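PDB 3VTF: UDP-glucose 6-dehydrogenase from Pyrobaculum islandicum, which probably catalyses the two-step, NAD-dependent oxidation of UDP-glucose to UDP-glucuronate, consuming two NAD molecules for each sugar. Local coordinates for residues A[129-134]-A[161-166]; A[370-375]-A[392-397]; A[190-195]-A[210-215]; A[123-128]-A[155-160]; A[150-155]-A[168-173]. All coordinates share one frame; numbering follows the deposited sequence.

Interaction 1. Residues A[129-134]-A[161-166]; sequences RGIRAK and EEAGGV
Arg-132 lays its aliphatic stem across the backbone of residues 162-164, where the chain enters a turn: Arg-132 CD touches Glu-162 O at 3.4 Å and Arg-132 CG touches Ala-163 O at 3.5 Å. With CG opposite the backbone N (chi1 -169°) and the chain extended as far as NE, the guanidinium is carried over Gly-164, whose CA lies against one of its faces. Glycine suits this place: its phi is positive, and its bare CA lets the guanidinium lie directly on it. In the plane of the guanidinium, at its edge, a water accepts from Arg-132 NH1 and donates to Glu-162 O at 2.8 Å, a bridge between helix and turn. Arg-129 runs alongside Glu-162, with Arg-129 CG 3.8 Å from Glu-162 CB. The charged ends stay apart, Arg-129 NH1 to Glu-162 OE1 4.3 Å; Arg-129 instead pairs with Glu-92 and Glu-162 with Arg-125. On the buried side Ile-131 CG2 packs on Val-166 CG1 at 3.5 Å, two branched apolar residues closing the inner face. The turn is a type I' beta turn, Ala-163 to Val-166, closed by Val-166 N to Ala-163 O, with glycines at both central positions. It leads from helix 151-160 toward strand 169-172 in the Rossmann-like NAD-binding domain.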
# COMPACT_ATOMS: atom_id res chain seq x y z
N ARG A 129 13.47 -24.92 30.92
CA ARG A 129 13.85 -26.26 31.54
C ARG A 129 15.02 -26.91 30.80
O ARG A 129 15.94 -27.46 31.38
CB ARG A 129 12.60 -27.10 31.50
CG ARG A 129 11.60 -26.65 32.57
CD ARG A 129 10.54 -27.71 32.84
NE ARG A 129 9.70 -27.86 31.68
CZ ARG A 129 8.57 -27.18 31.43
NH1 ARG A 129 8.07 -26.35 32.30
NH2 ARG A 129 7.90 -27.40 30.31
N GLY A 130 15.06 -26.77 29.47
CA GLY A 130 16.17 -27.40 28.74
C GLY A 130 17.46 -26.67 29.04
O GLY A 130 18.53 -27.29 29.16
N ILE A 131 17.38 -25.34 29.18
CA ILE A 131 18.54 -24.56 29.46
C ILE A 131 19.08 -24.94 30.85
O ILE A 131 20.31 -24.99 31.05
CB ILE A 131 18.15 -23.06 29.35
CG1 ILE A 131 17.94 -22.66 27.85
CG2 ILE A 131 19.26 -22.15 29.90
CD1 ILE A 131 17.52 -21.17 27.62
N ARG A 132 18.16 -25.07 31.80
CA ARG A 132 18.54 -25.39 33.19
C ARG A 132 19.33 -26.72 33.21
O ARG A 132 20.40 -26.81 33.79
CB ARG A 132 17.27 -25.54 34.00
CG ARG A 132 17.60 -25.61 35.50
CD ARG A 132 16.38 -25.90 36.28
NE ARG A 132 16.84 -26.21 37.62
CZ ARG A 132 16.05 -26.28 38.68
NH1 ARG A 132 14.76 -26.02 38.55
NH2 ARG A 132 16.56 -26.60 39.85
N ALA A 133 18.83 -27.71 32.46
CA ALA A 133 19.50 -29.03 32.32
C ALA A 133 20.80 -28.86 31.59
O ALA A 133 21.80 -29.49 31.95
CB ALA A 133 18.58 -29.99 31.60
N LYS A 134 20.85 -28.00 30.57
CA LYS A 134 22.13 -27.85 29.80
C LYS A 134 23.22 -27.22 30.66
O LYS A 134 24.43 -27.48 30.47
CB LYS A 134 21.94 -26.97 28.50
CG LYS A 134 23.15 -27.00 27.60
CD LYS A 134 22.97 -26.35 26.18
CE LYS A 134 22.86 -24.85 26.26
NZ LYS A 134 22.97 -24.17 24.92
N GLU A 161 12.20 -17.95 34.52
CA GLU A 161 11.52 -18.60 35.63
C GLU A 161 11.81 -20.12 35.68
O GLU A 161 11.56 -20.75 36.71
CB GLU A 161 10.00 -18.35 35.60
CG GLU A 161 9.62 -16.93 36.03
CD GLU A 161 8.13 -16.64 35.85
OE1 GLU A 161 7.36 -17.57 35.48
OE2 GLU A 161 7.74 -15.46 35.99
N GLU A 162 12.32 -20.73 34.59
CA GLU A 162 12.61 -22.17 34.61
C GLU A 162 14.08 -22.50 34.47
O GLU A 162 14.45 -23.67 34.56
CB GLU A 162 11.82 -22.93 33.47
CG GLU A 162 10.33 -22.54 33.34
CD GLU A 162 9.54 -23.01 34.54
OE1 GLU A 162 10.08 -23.94 35.22
OE2 GLU A 162 8.45 -22.44 34.79
N ALA A 163 14.90 -21.51 34.16
CA ALA A 163 16.27 -21.74 33.71
C ALA A 163 17.21 -22.00 34.96
O ALA A 163 18.36 -22.31 34.77
CB ALA A 163 16.79 -20.52 32.91
N GLY A 164 16.70 -21.87 36.17
CA GLY A 164 17.49 -22.07 37.41
C GLY A 164 18.72 -21.18 37.48
O GLY A 164 19.78 -21.53 38.06
N GLY A 165 18.66 -20.01 36.87
CA GLY A 165 19.82 -19.10 36.98
C GLY A 165 20.83 -19.20 35.88
O GLY A 165 21.82 -18.46 35.86
N VAL A 166 20.59 -20.10 34.90
CA VAL A 166 21.52 -20.16 33.76
C VAL A 166 21.27 -18.96 32.85
O VAL A 166 20.10 -18.69 32.55
CB VAL A 166 21.34 -21.47 32.98
CG1 VAL A 166 22.22 -21.52 31.72
CG2 VAL A 166 21.58 -22.67 33.91
O HOH W 1 13.05 -25.66 35.91

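Interaction 2. Residues A[370-375]-A[392-397]; sequences YVHDPM and EDPQAL
In the parallel alpha/beta domain that carries the UDP-binding family sequence, this contact sets the start of helix 394-400 against the end of strand 368-372. Its centre is the imidazole of His-372, which takes Pro-394 on one face: Pro-394 CB stands 3.6 Å above the imidazole plane, offset toward the rim, and makes a CH-pi contact with the ring centroid 18° off the normal. Proline suits the first turn of a helix, where its missing N-H costs no helical bond, and its ring offers C-H groups to the flat histidine. Placing CG opposite the backbone N (chi1 171°) swings the imidazole from the strand toward this proline. At the ring edge, near its plane, His-372 CD2 meets Glu-392 O at 3.4 Å, while His-372 ND1 is hydrogen-bonded to Tyr-413 OH, which would limit rotation of the ring. Leu-397, one turn further on, presses CD1 against the strand backbone, 3.4 Å from Val-371 C, and also lies 3.8 Å from His-372 CB. The same methyl reaches Tyr-370 CB at 4.1 Å, although the tyrosine ring leads away toward His-335. Asp-393 caps the helix: its OD1 accepts from Gln-395 N at 2.9 Å, on the anti side and tilted well out of the carboxylate plane. On the strand side, Asp-373 OD2 closes an Asx turn with Met-375 N. Pro-394 and Leu-397 also touch Leu-339 of strand 335-339, so the helix start spans two adjacent strands, while strand 389-390 flanks Tyr-370 and Val-371 on the other side of strand 368-372.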
# COMPACT_ATOMS: atom_id res chain seq x y z
N TYR A 370 -23.22 -27.51 -3.38
CA TYR A 370 -22.24 -28.42 -3.93
C TYR A 370 -20.92 -27.71 -3.84
O TYR A 370 -20.84 -26.48 -4.09
CB TYR A 370 -22.56 -28.70 -5.39
CG TYR A 370 -23.92 -29.31 -5.54
CD1 TYR A 370 -24.06 -30.70 -5.84
CD2 TYR A 370 -25.06 -28.53 -5.40
CE1 TYR A 370 -25.35 -31.27 -5.96
CE2 TYR A 370 -26.34 -29.08 -5.52
CZ TYR A 370 -26.48 -30.44 -5.80
OH TYR A 370 -27.77 -30.89 -5.94
N VAL A 371 -19.87 -28.46 -3.55
CA VAL A 371 -18.53 -27.88 -3.50
C VAL A 371 -17.51 -28.74 -4.24
O VAL A 371 -17.70 -29.93 -4.37
CB VAL A 371 -18.05 -27.67 -2.05
CG1 VAL A 371 -19.05 -26.85 -1.27
CG2 VAL A 371 -17.78 -29.00 -1.37
N HIS A 372 -16.45 -28.12 -4.72
CA HIS A 372 -15.30 -28.82 -5.24
C HIS A 372 -14.02 -28.13 -4.87
O HIS A 372 -13.99 -26.92 -4.74
CB HIS A 372 -15.37 -28.95 -6.75
CG HIS A 372 -14.10 -29.47 -7.37
ND1 HIS A 372 -13.13 -28.67 -7.80
CD2 HIS A 372 -13.66 -30.76 -7.59
CE1 HIS A 372 -12.13 -29.40 -8.29
NE2 HIS A 372 -12.46 -30.68 -8.16
N ASP A 373 -12.95 -28.90 -4.70
CA ASP A 373 -11.60 -28.35 -4.67
C ASP A 373 -10.66 -29.41 -5.18
O ASP A 373 -10.85 -30.56 -4.90
CB ASP A 373 -11.20 -27.93 -3.26
CG ASP A 373 -9.92 -27.14 -3.22
OD1 ASP A 373 -9.97 -25.91 -3.26
OD2 ASP A 373 -8.85 -27.75 -3.18
N PRO A 374 -9.61 -29.06 -5.91
CA PRO A 374 -8.74 -30.17 -6.32
C PRO A 374 -7.99 -30.85 -5.17
O PRO A 374 -7.55 -31.99 -5.36
CB PRO A 374 -7.71 -29.48 -7.25
CG PRO A 374 -8.48 -28.24 -7.78
CD PRO A 374 -9.18 -27.78 -6.49
N MET A 375 -7.74 -30.16 -4.04
CA MET A 375 -7.01 -30.80 -2.93
C MET A 375 -7.71 -30.77 -1.58
O MET A 375 -7.52 -31.65 -0.77
CB MET A 375 -5.64 -30.21 -2.77
CG MET A 375 -4.75 -30.42 -3.97
SD MET A 375 -3.18 -29.65 -3.59
CE MET A 375 -2.53 -30.91 -2.45
N GLU A 392 -16.52 -34.66 -7.20
CA GLU A 392 -15.14 -34.92 -7.59
C GLU A 392 -14.72 -34.16 -8.84
O GLU A 392 -13.54 -33.85 -9.02
CB GLU A 392 -14.91 -36.46 -7.79
CG GLU A 392 -15.45 -37.28 -6.62
CD GLU A 392 -14.76 -36.94 -5.26
OE1 GLU A 392 -13.54 -36.70 -5.27
OE2 GLU A 392 -15.43 -36.88 -4.18
N ASP A 393 -15.64 -33.95 -9.76
CA ASP A 393 -15.28 -33.34 -11.09
C ASP A 393 -15.88 -31.91 -11.15
O ASP A 393 -17.09 -31.75 -11.05
CB ASP A 393 -15.87 -34.19 -12.21
CG ASP A 393 -15.47 -33.71 -13.60
OD1 ASP A 393 -15.23 -32.50 -13.88
OD2 ASP A 393 -15.41 -34.60 -14.46
N PRO A 394 -15.04 -30.89 -11.30
CA PRO A 394 -15.57 -29.49 -11.22
C PRO A 394 -16.54 -29.19 -12.37
O PRO A 394 -17.51 -28.43 -12.18
CB PRO A 394 -14.31 -28.63 -11.27
CG PRO A 394 -13.34 -29.48 -12.04
CD PRO A 394 -13.63 -30.92 -11.68
N GLN A 395 -16.34 -29.82 -13.55
CA GLN A 395 -17.28 -29.64 -14.69
C GLN A 395 -18.62 -30.22 -14.34
O GLN A 395 -19.70 -29.63 -14.60
CB GLN A 395 -16.72 -30.21 -16.04
CG GLN A 395 -17.62 -29.79 -17.24
CD GLN A 395 -17.70 -28.26 -17.39
OE1 GLN A 395 -16.73 -27.64 -17.65
NE2 GLN A 395 -18.88 -27.70 -17.25
N ALA A 396 -18.57 -31.42 -13.72
CA ALA A 396 -19.76 -32.10 -13.27
C ALA A 396 -20.48 -31.24 -12.24
O ALA A 396 -21.71 -31.21 -12.18
CB ALA A 396 -19.39 -33.46 -12.68
N LEU A 397 -19.71 -30.55 -11.39
CA LEU A 397 -20.35 -29.61 -10.42
C LEU A 397 -21.08 -28.50 -11.20
O LEU A 397 -22.24 -28.20 -10.93
CB LEU A 397 -19.29 -29.01 -9.45
CG LEU A 397 -19.82 -27.90 -8.49
CD1 LEU A 397 -18.99 -27.83 -7.19
CD2 LEU A 397 -19.82 -26.52 -9.23

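Interaction 3. Residues A[190-195]-A[210-215]; sequences DRIVIG and KAVDAP
This is a backbone contact at the edge of the mixed sheet of the Rossmann-like NAD-binding domain, where the entry to strand 192-196 meets the loop leading into strand 216-219. The two strands, joined through helix 199-208, are parallel neighbours, making a beta-alpha-beta unit, and the contact lies at the point where their pairing begins. Pro-215, just before the outer strand, supplies its carbonyl to the inner one; a proline has no N-H to give, but its O still accepts. The sheet pairing then continues as Ile-192 and Ile-194 bond with Leu-217. The pyrrolidine ring of Pro-215 rests against the Asp-190/Arg-191 peptide, with Pro-215 CG 3.5 Å from Asp-190 O. Ile-192 reaches from the strand toward the loop, its CD1 meeting Val-212 CG1 at 4.1 Å; this apolar pair is buried, with Val-212 also touching Pro-189. Nearby, Asp-213 centres an inverse gamma turn that bends the loop around toward Pro-215. Arg-191 gives only its base to the contact. With CG set between the backbone N and the carbonyl carbon (chi1 72°), its chain turns away toward Phe-176, a residue seen to bind UDP-glucose, with which it forms a cation-pi pair; its NE is bonded to Ala-262 O of the second subunit. Asp-190 OD2 likewise accepts from Lys-267 N of the second subunit, so the strand entry lies at the dimer interface. The one bond between the two segments runs from Ile-192 N to Pro-215 O, 2.8 Å long and nearly straight, with an N-H...O angle of 167°.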
# COMPACT_ATOMS: atom_id res chain seq x y z
N ASP A 190 13.37 -12.18 0.89
CA ASP A 190 13.64 -10.80 0.48
C ASP A 190 14.51 -10.13 1.49
O ASP A 190 15.28 -9.27 1.16
CB ASP A 190 12.25 -10.10 0.46
CG ASP A 190 11.36 -10.56 -0.70
OD1 ASP A 190 11.88 -11.19 -1.66
OD2 ASP A 190 10.12 -10.31 -0.64
N ARG A 191 14.37 -10.45 2.80
CA ARG A 191 15.24 -9.85 3.80
C ARG A 191 15.12 -10.74 5.08
O ARG A 191 14.21 -11.55 5.18
CB ARG A 191 14.92 -8.40 4.15
CG ARG A 191 13.65 -8.13 4.98
CD ARG A 191 12.43 -8.55 4.14
NE ARG A 191 11.22 -7.81 4.64
CZ ARG A 191 9.97 -8.29 4.64
NH1 ARG A 191 9.68 -9.55 4.20
NH2 ARG A 191 9.00 -7.50 5.11
N ILE A 192 16.13 -10.68 5.93
CA ILE A 192 16.15 -11.37 7.22
C ILE A 192 16.16 -10.33 8.31
O ILE A 192 17.00 -9.37 8.28
CB ILE A 192 17.44 -12.27 7.30
CG1 ILE A 192 17.26 -13.46 6.38
CG2 ILE A 192 17.63 -12.78 8.75
CD1 ILE A 192 18.58 -14.20 6.14
N VAL A 193 15.20 -10.40 9.25
CA VAL A 193 15.09 -9.40 10.27
C VAL A 193 15.48 -10.06 11.60
O VAL A 193 14.90 -11.08 12.00
CB VAL A 193 13.62 -8.91 10.37
CG1 VAL A 193 13.47 -7.95 11.56
CG2 VAL A 193 13.25 -8.17 9.07
N ILE A 194 16.48 -9.49 12.25
CA ILE A 194 16.97 -10.02 13.51
C ILE A 194 16.79 -8.95 14.58
O ILE A 194 17.47 -7.95 14.57
CB ILE A 194 18.48 -10.37 13.40
CG1 ILE A 194 18.70 -11.54 12.45
CG2 ILE A 194 19.06 -10.71 14.76
CD1 ILE A 194 20.07 -11.57 11.84
N GLY A 195 15.87 -9.17 15.50
CA GLY A 195 15.72 -8.26 16.61
C GLY A 195 16.39 -8.86 17.81
O GLY A 195 15.77 -9.58 18.56
N LYS A 210 24.55 -17.02 7.53
CA LYS A 210 25.70 -16.56 6.72
C LYS A 210 25.61 -17.09 5.28
O LYS A 210 25.92 -16.38 4.38
CB LYS A 210 27.03 -16.94 7.35
CG LYS A 210 27.28 -18.44 7.51
CD LYS A 210 28.73 -18.70 7.97
CE LYS A 210 28.87 -19.58 9.21
NZ LYS A 210 27.93 -20.73 9.33
N ALA A 211 25.14 -18.30 5.05
CA ALA A 211 25.04 -18.82 3.66
C ALA A 211 23.84 -18.29 2.88
O ALA A 211 23.74 -18.56 1.68
CB ALA A 211 25.05 -20.38 3.61
N VAL A 212 22.93 -17.53 3.51
CA VAL A 212 21.75 -17.07 2.78
C VAL A 212 22.05 -15.72 2.19
O VAL A 212 22.43 -14.82 2.92
CB VAL A 212 20.48 -17.01 3.66
CG1 VAL A 212 19.25 -16.56 2.82
CG2 VAL A 212 20.24 -18.41 4.26
N ASP A 213 21.94 -15.58 0.86
CA ASP A 213 22.29 -14.30 0.23
C ASP A 213 21.08 -13.34 0.26
O ASP A 213 20.26 -13.31 -0.65
CB ASP A 213 22.76 -14.57 -1.21
CG ASP A 213 23.12 -13.29 -1.95
OD1 ASP A 213 23.62 -12.32 -1.36
OD2 ASP A 213 22.80 -13.24 -3.13
N ALA A 214 20.96 -12.53 1.32
CA ALA A 214 19.79 -11.61 1.41
C ALA A 214 20.20 -10.51 2.38
O ALA A 214 21.01 -10.78 3.26
CB ALA A 214 18.58 -12.45 1.96
N PRO A 215 19.65 -9.29 2.27
CA PRO A 215 19.89 -8.24 3.27
C PRO A 215 19.47 -8.69 4.71
O PRO A 215 18.41 -9.34 4.87
CB PRO A 215 19.05 -7.03 2.78
CG PRO A 215 18.27 -7.50 1.63
CD PRO A 215 18.78 -8.84 1.15

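Interaction 4. Residues A[123-128]-A[155-160]; sequences AARAVG and VARAVA
Ala-124 points its methyl squarely at helix 155-160 and touches three side chains there: Ala-124 CB is 3.8 Å from Ala-158 CB and 3.9 Å from Val-159 CG2, with Val-155 CG1 a little farther off. Small residues suit this interface, because the helix axes come within 7.3 Å at a crossing angle of -41°. Val-159 lies along the other helix: Val-159 CG2, set opposite the carbonyl carbon, abuts Ala-124 O at 3.5 Å, while CG1 rests on Gly-128 CA. Gly-128 permits the closest backbone approach, its CA 4.0 Å from Val-159 CA. With no side chain at Gly-128, its CA-H makes a contact with Val-159 O. Arg-125 starts out away from the partner helix, but its straight chain reaches across, and a turn at the last torsion (chi4 -79°) lays the guanidinium over Ala-158, whose CB is 4.1 Å above the plane and over the centre. Arg-157 runs alongside, pointing the same way, with the two guanidinium planes 47° apart and Arg-125 NH2 only 4.0 Å from Arg-157 NH1. The like charges are probably balanced by Glu-161, which forms salt bridges to both, while Glu-162 and Glu-121 also hold Arg-125. Behind the interface, Val-127, Val-155 and Val-159 pack on Val-140 of strand 139-142, so both helices cover one face of the sheet; helix 91-96 lies against Ala-126 and Val-127, and Phe-168 touches Val-159.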
# COMPACT_ATOMS: atom_id res chain seq x y z
N ALA A 123 6.06 -23.01 25.33
CA ALA A 123 7.28 -23.42 24.66
C ALA A 123 8.46 -22.70 25.36
O ALA A 123 9.51 -23.29 25.50
CB ALA A 123 7.23 -22.94 23.18
N ALA A 124 8.26 -21.44 25.79
CA ALA A 124 9.38 -20.68 26.40
C ALA A 124 9.74 -21.41 27.76
O ALA A 124 10.90 -21.48 28.15
CB ALA A 124 8.95 -19.24 26.74
N ARG A 125 8.73 -21.90 28.46
CA ARG A 125 9.01 -22.59 29.78
C ARG A 125 9.79 -23.85 29.48
O ARG A 125 10.72 -24.24 30.22
CB ARG A 125 7.70 -22.90 30.51
CG ARG A 125 7.08 -21.62 31.07
CD ARG A 125 5.99 -21.83 32.16
NE ARG A 125 5.42 -20.51 32.52
CZ ARG A 125 6.03 -19.64 33.34
NH1 ARG A 125 7.15 -19.99 33.93
NH2 ARG A 125 5.55 -18.42 33.59
N ALA A 126 9.42 -24.55 28.38
CA ALA A 126 10.20 -25.73 28.02
C ALA A 126 11.63 -25.42 27.69
O ALA A 126 12.55 -26.18 28.04
CB ALA A 126 9.55 -26.54 26.88
N VAL A 127 11.83 -24.30 27.00
CA VAL A 127 13.13 -23.84 26.69
C VAL A 127 13.88 -23.58 27.99
O VAL A 127 15.04 -24.02 28.10
CB VAL A 127 13.11 -22.59 25.78
CG1 VAL A 127 14.51 -22.04 25.66
CG2 VAL A 127 12.60 -22.99 24.32
N GLY A 128 13.22 -22.88 28.93
CA GLY A 128 13.88 -22.59 30.25
C GLY A 128 14.31 -23.92 30.96
O GLY A 128 15.40 -24.06 31.43
N VAL A 155 8.34 -14.00 27.03
CA VAL A 155 9.23 -15.14 26.70
C VAL A 155 10.50 -15.09 27.58
O VAL A 155 10.80 -16.12 28.22
CB VAL A 155 9.62 -15.12 25.18
CG1 VAL A 155 10.83 -16.02 24.88
CG2 VAL A 155 8.40 -15.48 24.28
N ALA A 156 11.16 -13.94 27.70
CA ALA A 156 12.36 -13.85 28.56
C ALA A 156 12.01 -14.19 29.99
O ALA A 156 12.80 -14.83 30.69
CB ALA A 156 13.03 -12.49 28.48
N ARG A 157 10.82 -13.79 30.41
CA ARG A 157 10.41 -14.07 31.82
C ARG A 157 10.10 -15.53 32.04
O ARG A 157 10.54 -16.10 33.02
CB ARG A 157 9.20 -13.20 32.22
CG ARG A 157 8.79 -13.44 33.66
CD ARG A 157 7.71 -12.42 34.10
NE ARG A 157 6.58 -12.35 33.17
CZ ARG A 157 5.65 -13.32 33.06
NH1 ARG A 157 5.75 -14.44 33.78
NH2 ARG A 157 4.64 -13.20 32.19
N ALA A 158 9.31 -16.15 31.12
CA ALA A 158 9.00 -17.51 31.27
C ALA A 158 10.25 -18.44 31.19
O ALA A 158 10.34 -19.46 31.95
CB ALA A 158 7.94 -17.90 30.20
N VAL A 159 11.16 -18.15 30.28
CA VAL A 159 12.46 -18.81 30.22
C VAL A 159 13.23 -18.64 31.59
O VAL A 159 13.62 -19.63 32.20
CB VAL A 159 13.33 -18.25 29.09
CG1 VAL A 159 14.67 -19.01 29.08
CG2 VAL A 159 12.64 -18.49 27.69
N ALA A 160 13.40 -17.41 32.05
CA ALA A 160 14.17 -17.15 33.31
C ALA A 160 13.54 -17.89 34.49
O ALA A 160 14.29 -18.37 35.36
CB ALA A 160 14.30 -15.64 33.57

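Interaction 5. Residues A[150-155]-A[168-173]; sequences TTEGLV and FSVASN
With CG2 opposite its backbone N and OG1 opposite the carbonyl carbon (chi1 -63°), Thr-151 sends two different branches to the strand. Thr-151 CG2 lies 3.8 Å from Val-170 CB and 3.7 Å from Ala-171 C, while Thr-151 OG1 sits 3.7 Å from Ser-172 CB. Threonine suits this place because one branch packs and the other bonds: OG1 is hydrogen-bonded to Glu-225 OE2 of helix 221-251. The side chains of Thr-151 and Val-170 overlap while pointing opposite ways. Val-170 CG2, between its own backbone N and carbonyl carbon, also meets Glu-152 CG at 4.1 Å, the glutamate lying roughly perpendicular to it and adding only its aliphatic part. Near its beginning the helix has a pi turn, with Val-155 N bonded to Thr-150 O at 2.9 Å. Helix and strand axes approach to 8.7 Å at an angle of 117°, the second half of a beta-alpha-beta crossover from strand 139-142 through helix 151-160 to strand 169-172. Val-142 of the first strand touches Thr-151 and Val-155, so the start of the helix spans both parallel strands, while helix 118-134 packs beside it on Val-155 and helix 221-251 touches Ser-172.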
# COMPACT_ATOMS: atom_id res chain seq x y z
N THR A 150 6.66 -9.04 23.33
CA THR A 150 6.51 -10.43 23.86
C THR A 150 7.88 -11.10 24.09
O THR A 150 8.05 -11.90 25.05
CB THR A 150 5.71 -11.31 22.83
OG1 THR A 150 4.42 -10.74 22.70
CG2 THR A 150 5.54 -12.76 23.25
N THR A 151 8.84 -10.84 23.21
CA THR A 151 10.16 -11.54 23.25
C THR A 151 10.94 -11.18 24.55
O THR A 151 11.36 -12.10 25.28
CB THR A 151 11.03 -11.25 22.01
OG1 THR A 151 10.33 -11.76 20.84
CG2 THR A 151 12.41 -11.97 22.10
N GLU A 152 11.05 -9.90 24.85
CA GLU A 152 11.84 -9.49 26.01
C GLU A 152 10.96 -9.49 27.23
O GLU A 152 11.47 -9.36 28.34
CB GLU A 152 12.35 -8.05 25.80
CG GLU A 152 13.47 -8.12 24.77
CD GLU A 152 13.96 -6.74 24.48
OE1 GLU A 152 13.08 -5.94 24.08
OE2 GLU A 152 15.16 -6.50 24.66
N GLY A 153 9.63 -9.56 27.04
CA GLY A 153 8.71 -9.62 28.20
C GLY A 153 8.33 -11.03 28.57
O GLY A 153 9.14 -11.75 29.16
N LEU A 154 7.15 -11.47 28.12
CA LEU A 154 6.67 -12.79 28.44
C LEU A 154 7.72 -13.92 28.23
O LEU A 154 7.91 -14.76 29.11
CB LEU A 154 5.42 -13.09 27.58
CG LEU A 154 5.00 -14.57 27.51
CD1 LEU A 154 4.61 -15.03 28.91
CD2 LEU A 154 3.83 -14.82 26.60
N VAL A 155 8.34 -14.00 27.03
CA VAL A 155 9.23 -15.14 26.70
C VAL A 155 10.50 -15.09 27.58
O VAL A 155 10.80 -16.12 28.22
CB VAL A 155 9.62 -15.12 25.18
CG1 VAL A 155 10.83 -16.02 24.88
CG2 VAL A 155 8.40 -15.48 24.28
N PHE A 168 21.08 -16.57 29.45
CA PHE A 168 20.62 -16.85 28.08
C PHE A 168 20.34 -15.55 27.41
O PHE A 168 20.33 -14.50 28.09
CB PHE A 168 19.33 -17.72 28.11
CG PHE A 168 18.14 -17.06 28.75
CD1 PHE A 168 17.25 -16.34 27.95
CD2 PHE A 168 17.90 -17.14 30.14
CE1 PHE A 168 16.13 -15.79 28.45
CE2 PHE A 168 16.79 -16.52 30.69
CZ PHE A 168 15.90 -15.82 29.83
N SER A 169 20.13 -15.61 26.11
CA SER A 169 19.77 -14.39 25.36
C SER A 169 18.54 -14.69 24.53
O SER A 169 18.12 -15.85 24.44
CB SER A 169 20.94 -13.97 24.41
OG SER A 169 22.13 -13.67 25.13
N VAL A 170 17.87 -13.62 24.05
CA VAL A 170 16.57 -13.76 23.36
C VAL A 170 16.75 -12.96 22.06
O VAL A 170 17.61 -12.05 21.96
CB VAL A 170 15.35 -13.22 24.14
CG1 VAL A 170 15.15 -14.02 25.45
CG2 VAL A 170 15.52 -11.71 24.47
N ALA A 171 15.90 -13.26 21.08
CA ALA A 171 15.87 -12.50 19.88
C ALA A 171 14.51 -12.74 19.21
O ALA A 171 14.01 -13.88 19.23
CB ALA A 171 16.98 -12.94 18.90
N SER A 172 14.01 -11.73 18.54
CA SER A 172 12.82 -11.88 17.68
C SER A 172 13.44 -12.02 16.25
O SER A 172 14.34 -11.27 15.86
CB SER A 172 12.02 -10.57 17.76
OG SER A 172 11.09 -10.51 16.68
N ASN A 173 12.98 -13.01 15.50
CA ASN A 173 13.47 -13.25 14.13
C ASN A 173 12.21 -13.65 13.35
O ASN A 173 11.85 -14.86 13.20
CB ASN A 173 14.54 -14.39 14.16
CG ASN A 173 15.02 -14.79 12.76
OD1 ASN A 173 15.09 -13.94 11.78
ND2 ASN A 173 15.28 -16.05 12.61

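Interactions 1, 4 and 5 form one continuous cluster in the NAD-binding domain, and their segments alternate along the chain. Interactions 1 and 4 share helix 118-134, with centres 9 Å apart; interactions 4 and 5, also 9 Å apart, share helix 151-160 and Val-155. Interaction 3 follows in sequence, its centre 19 Å from that of interaction 5, and is joined to it through the sheet, where strands 169-172 and 192-196 are antiparallel neighbours. Interaction 2 comes last, in the UDP-binding domain across the chain's centre, 53 Å from interaction 1 between centres. The contacts thus fall in two separate alpha/beta domains, four in one and one in the other, with UDP-glucose bound between them.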